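Side-chain contacts in TqaL (Neurospora crassa, PDB 7EEH), which belongs to the 2OG-Fe dioxygenase family of the cupin clan and holds an iron ion within a beta-rich fold: residues Gln131-Phe136 / Asp270-Phe275; Val135-Ile140 / Thr243-Asp248. The protein carries 1 engineered substitution. All coordinates share one frame; numbering follows the deposited sequence.

Contact 1: residues Gln131-Phe136 / Asp270-Phe275; sequences QALLVF and DMLIFF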
# COMPACT_ATOMS: atom_id res chain seq x y z
N GLN B 131 22.45 -10.09 -1.87
CA GLN B 131 22.78 -8.68 -1.67
C GLN B 131 21.61 -7.94 -1.03
O GLN B 131 21.80 -7.10 -0.15
CB GLN B 131 23.17 -8.02 -2.99
CG GLN B 131 24.43 -8.63 -3.63
CD GLN B 131 24.88 -7.91 -4.90
OE1 GLN B 131 24.10 -7.20 -5.53
NE2 GLN B 131 26.15 -8.09 -5.26
N ALA B 132 20.38 -8.24 -1.46
CA ALA B 132 19.22 -7.61 -0.84
C ALA B 132 19.13 -7.97 0.63
O ALA B 132 18.74 -7.14 1.46
CB ALA B 132 17.94 -8.03 -1.57
N LEU B 133 19.53 -9.19 1.00
CA LEU B 133 19.54 -9.57 2.41
C LEU B 133 20.50 -8.71 3.21
O LEU B 133 20.18 -8.30 4.33
CB LEU B 133 19.89 -11.05 2.58
CG LEU B 133 18.73 -12.04 2.45
CD1 LEU B 133 19.24 -13.48 2.39
CD2 LEU B 133 17.71 -11.86 3.60
N LEU B 134 21.68 -8.42 2.67
CA LEU B 134 22.62 -7.53 3.36
C LEU B 134 22.04 -6.13 3.51
O LEU B 134 22.15 -5.52 4.58
CB LEU B 134 23.95 -7.47 2.60
CG LEU B 134 24.94 -8.63 2.76
CD1 LEU B 134 26.07 -8.45 1.77
CD2 LEU B 134 25.48 -8.71 4.18
N VAL B 135 21.47 -5.59 2.43
CA VAL B 135 20.88 -4.26 2.50
C VAL B 135 19.78 -4.24 3.54
O VAL B 135 19.70 -3.33 4.38
CB VAL B 135 20.39 -3.83 1.10
CG1 VAL B 135 19.72 -2.49 1.17
CG2 VAL B 135 21.56 -3.75 0.13
N PHE B 136 18.90 -5.25 3.51
CA PHE B 136 17.82 -5.37 4.49
C PHE B 136 18.35 -5.24 5.91
O PHE B 136 17.84 -4.44 6.71
CB PHE B 136 17.12 -6.71 4.30
CG PHE B 136 16.11 -7.08 5.39
CD1 PHE B 136 14.78 -6.66 5.30
CD2 PHE B 136 16.47 -7.91 6.44
CE1 PHE B 136 13.84 -7.06 6.25
CE2 PHE B 136 15.54 -8.31 7.39
CZ PHE B 136 14.22 -7.87 7.30
N ASP B 270 20.09 -25.76 5.44
CA ASP B 270 20.93 -24.74 4.82
C ASP B 270 20.55 -23.36 5.35
O ASP B 270 19.39 -22.94 5.23
CB ASP B 270 20.79 -24.77 3.30
CG ASP B 270 21.10 -26.14 2.71
OD1 ASP B 270 21.83 -26.91 3.36
OD2 ASP B 270 20.60 -26.44 1.61
N MSE B 271 21.53 -22.64 5.91
CA MSE B 271 21.33 -21.32 6.52
C MSE B 271 22.29 -20.29 5.95
O MSE B 271 23.40 -20.63 5.53
CB MSE B 271 21.55 -21.37 8.04
CG MSE B 271 20.65 -22.31 8.83
SE MSE B 271 18.74 -22.00 8.58
CE MSE B 271 18.70 -20.38 9.72
N LEU B 272 21.89 -19.02 5.98
CA LEU B 272 22.83 -17.91 5.97
C LEU B 272 22.85 -17.33 7.38
O LEU B 272 21.78 -17.05 7.94
CB LEU B 272 22.42 -16.84 4.95
CG LEU B 272 22.44 -17.28 3.48
CD1 LEU B 272 21.80 -16.22 2.60
CD2 LEU B 272 23.88 -17.57 3.03
N ILE B 273 24.03 -17.19 7.97
CA ILE B 273 24.18 -16.69 9.34
C ILE B 273 25.04 -15.44 9.28
O ILE B 273 26.22 -15.50 8.91
CB ILE B 273 24.78 -17.74 10.28
CG1 ILE B 273 23.93 -19.01 10.26
CG2 ILE B 273 24.89 -17.18 11.69
CD1 ILE B 273 24.58 -20.18 10.92
N PHE B 274 24.45 -14.29 9.63
CA PHE B 274 25.11 -12.99 9.59
C PHE B 274 25.45 -12.58 11.02
O PHE B 274 24.53 -12.38 11.83
CB PHE B 274 24.21 -11.90 8.97
CG PHE B 274 23.65 -12.23 7.59
CD1 PHE B 274 22.63 -13.14 7.44
CD2 PHE B 274 24.10 -11.55 6.47
CE1 PHE B 274 22.09 -13.43 6.19
CE2 PHE B 274 23.57 -11.81 5.21
CZ PHE B 274 22.56 -12.76 5.07
N PHE B 275 26.74 -12.44 11.33
CA PHE B 275 27.20 -11.95 12.64
C PHE B 275 27.74 -10.54 12.45
O PHE B 275 28.82 -10.38 11.88
CB PHE B 275 28.30 -12.83 13.23
CG PHE B 275 27.92 -14.26 13.49
CD1 PHE B 275 27.12 -14.61 14.56
CD2 PHE B 275 28.47 -15.29 12.72
CE1 PHE B 275 26.83 -15.94 14.84
CE2 PHE B 275 28.18 -16.62 12.99
CZ PHE B 275 27.36 -16.95 14.05
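L133 and L134, neighbours on helix 128-141, both meet the F274 ring at its CE2-CZ end, while L133 also reaches L272 further back along the strand. The ring of F274 does most of the work from the strand side. With CG beside the backbone N and anti to the carbonyl carbon (chi1 -54°), the ring is carried off the strand to the helix. L134 comes to its edge: CD2 of L134 lies near the ring plane, 3.8 Å from CE2 of F274. L133 approaches the same ring obliquely and with the root of its side chain, its CB being 4.0 Å from CZ of F274. The end of L133 has another partner: its CG also stands beside the backbone N, and CD1 of L133 runs on to meet CD1 of L272, methyl to methyl, 3.8 Å away. L134 differs in that its CB does not aim straight at the strand; only the end of its side chain swings nearer. All four residues are buried and the contact is wholly apolar. The axes of the two short segments are 11.2 Å apart and at 35°, a helix backing the larger antiparallel sheet, consistent with the double-stranded beta-helix core of this family. Strand 267-277 runs there between strands 190-199 and 158-170; L133 touches T194 on the former and F274 touches L163 on the latter, while helix 38-48 packs against L133 through L45.

Contact 2: residues Val135-Ile140 / Thr243-Asp248; sequences VFKGMI and TLLLVD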
# COMPACT_ATOMS: atom_id res chain seq x y z
N VAL B 135 21.47 -5.59 2.43
CA VAL B 135 20.88 -4.26 2.50
C VAL B 135 19.78 -4.24 3.54
O VAL B 135 19.70 -3.33 4.38
CB VAL B 135 20.39 -3.83 1.10
CG1 VAL B 135 19.72 -2.49 1.17
CG2 VAL B 135 21.56 -3.75 0.13
N PHE B 136 18.90 -5.25 3.51
CA PHE B 136 17.82 -5.37 4.49
C PHE B 136 18.35 -5.24 5.91
O PHE B 136 17.84 -4.44 6.71
CB PHE B 136 17.12 -6.71 4.30
CG PHE B 136 16.11 -7.08 5.39
CD1 PHE B 136 14.78 -6.66 5.30
CD2 PHE B 136 16.47 -7.91 6.44
CE1 PHE B 136 13.84 -7.06 6.25
CE2 PHE B 136 15.54 -8.31 7.39
CZ PHE B 136 14.22 -7.87 7.30
N LYS B 137 19.38 -6.02 6.25
CA LYS B 137 19.90 -6.00 7.62
C LYS B 137 20.49 -4.64 7.97
O LYS B 137 20.25 -4.12 9.07
CB LYS B 137 20.95 -7.10 7.80
CG LYS B 137 21.51 -7.14 9.22
CD LYS B 137 22.43 -8.33 9.51
CE LYS B 137 22.69 -8.41 11.03
NZ LYS B 137 23.68 -9.45 11.43
N GLY B 138 21.29 -4.06 7.06
CA GLY B 138 21.90 -2.77 7.36
C GLY B 138 20.87 -1.68 7.61
O GLY B 138 21.02 -0.85 8.51
N MSE B 139 19.80 -1.71 6.82
CA MSE B 139 18.69 -0.74 6.93
C MSE B 139 18.03 -0.83 8.30
O MSE B 139 17.77 0.18 8.85
CB MSE B 139 17.64 -0.95 5.83
CG MSE B 139 18.02 -0.41 4.50
SE MSE B 139 16.52 -0.52 3.31
CE MSE B 139 15.05 -0.11 4.42
N ILE B 140 17.80 -2.03 8.80
CA ILE B 140 17.14 -2.21 10.09
C ILE B 140 18.07 -1.83 11.24
O ILE B 140 17.71 -1.04 12.12
CB ILE B 140 16.65 -3.66 10.23
CG1 ILE B 140 15.50 -3.92 9.26
CG2 ILE B 140 16.22 -3.95 11.66
CD1 ILE B 140 15.00 -5.32 9.29
N THR B 243 13.42 -15.64 8.39
CA THR B 243 14.54 -14.84 8.89
C THR B 243 14.29 -14.40 10.33
O THR B 243 13.26 -13.79 10.63
CB THR B 243 14.77 -13.59 8.01
OG1 THR B 243 15.23 -13.99 6.71
CG2 THR B 243 15.82 -12.69 8.62
N LEU B 244 15.25 -14.71 11.19
CA LEU B 244 15.29 -14.24 12.58
C LEU B 244 16.41 -13.23 12.72
O LEU B 244 17.54 -13.50 12.31
CB LEU B 244 15.53 -15.41 13.54
CG LEU B 244 15.78 -15.00 14.99
CD1 LEU B 244 14.49 -14.46 15.61
CD2 LEU B 244 16.37 -16.16 15.80
N LEU B 245 16.11 -12.07 13.31
CA LEU B 245 17.11 -11.06 13.63
C LEU B 245 17.01 -10.75 15.13
O LEU B 245 15.91 -10.56 15.64
CB LEU B 245 16.88 -9.79 12.80
CG LEU B 245 17.73 -8.54 13.07
CD1 LEU B 245 19.16 -8.80 12.64
CD2 LEU B 245 17.16 -7.38 12.29
N LEU B 246 18.15 -10.70 15.83
CA LEU B 246 18.12 -10.51 17.27
C LEU B 246 19.27 -9.61 17.71
O LEU B 246 20.35 -9.63 17.12
CB LEU B 246 18.17 -11.84 18.04
CG LEU B 246 19.35 -12.80 17.85
CD1 LEU B 246 20.53 -12.46 18.76
CD2 LEU B 246 18.88 -14.22 18.11
N VAL B 247 19.02 -8.84 18.77
CA VAL B 247 20.06 -8.02 19.39
C VAL B 247 20.89 -8.94 20.28
O VAL B 247 20.39 -9.46 21.28
CB VAL B 247 19.46 -6.86 20.19
CG1 VAL B 247 20.58 -6.07 20.94
CG2 VAL B 247 18.66 -5.95 19.27
N ASP B 248 22.14 -9.18 19.90
CA ASP B 248 22.90 -10.28 20.49
C ASP B 248 23.39 -9.96 21.90
O ASP B 248 23.70 -10.88 22.66
CB ASP B 248 24.10 -10.63 19.59
CG ASP B 248 24.89 -11.83 20.10
OD1 ASP B 248 24.29 -12.91 20.29
OD2 ASP B 248 26.11 -11.68 20.30
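L245, on a strand of the cupin-type sheet, carries this contact, one methyl turned to K137 and the other to I140 on helix 128-141. Along the strand, T243 comes first: it faces the helix without quite touching it, and its OG1 is occupied by hydrogen bonds with L241 O and T194 OG1. L244 turns to the other side of the sheet and packs on F35. In L245, CG sits anti to the backbone N (chi1 174°), presenting the two methyls as a fork. CD1 of L245 lies 3.9 Å from CE of K137, late in a lysine chain that is extended throughout. CD2 of L245 is 3.6 Å from CG2 of I140, and the two chains run alongside each other, pointing opposite ways. The other branch of I140 is used within the helix, where its CD1 sits 3.3 Å above the plane of the F136 ring, towards the rim. Beyond L245 the segment leaves the helix, and D248 ends it, salt-bridged to R149 and with OD1 hydrogen-bonded to N of D186, an iron ligand. Chemically, K137 is divided: its CE rests against L245 as an apolar group would, whereas NZ makes a hydrogen bond with H190 O and weak ones with F274 O and T276 OG1. A buried amino group is thus met by oxygens of two strands, and the bonds at NZ probably help keep the chain extended.

How the contacts relate
Contacts 1 and 2 share helix 128-141, overlap in V135 and F136, and have centres about 8 Å apart. Contact 1 uses the earlier part of the helix and contact 2 the later part. Along the chain the helix comes first, then strand 243-247 of contact 2, then strand 267-277 of contact 1. In the main antiparallel sheet these strands are separated by strand 190-199, so one helix spans three adjacent strands. The side chains of F274 and K137 each lie about 11 Å from the iron, whose ligands are H184, D186 and H253; both contacts are buried packing between the helix and the sheet, near the iron rather than at it.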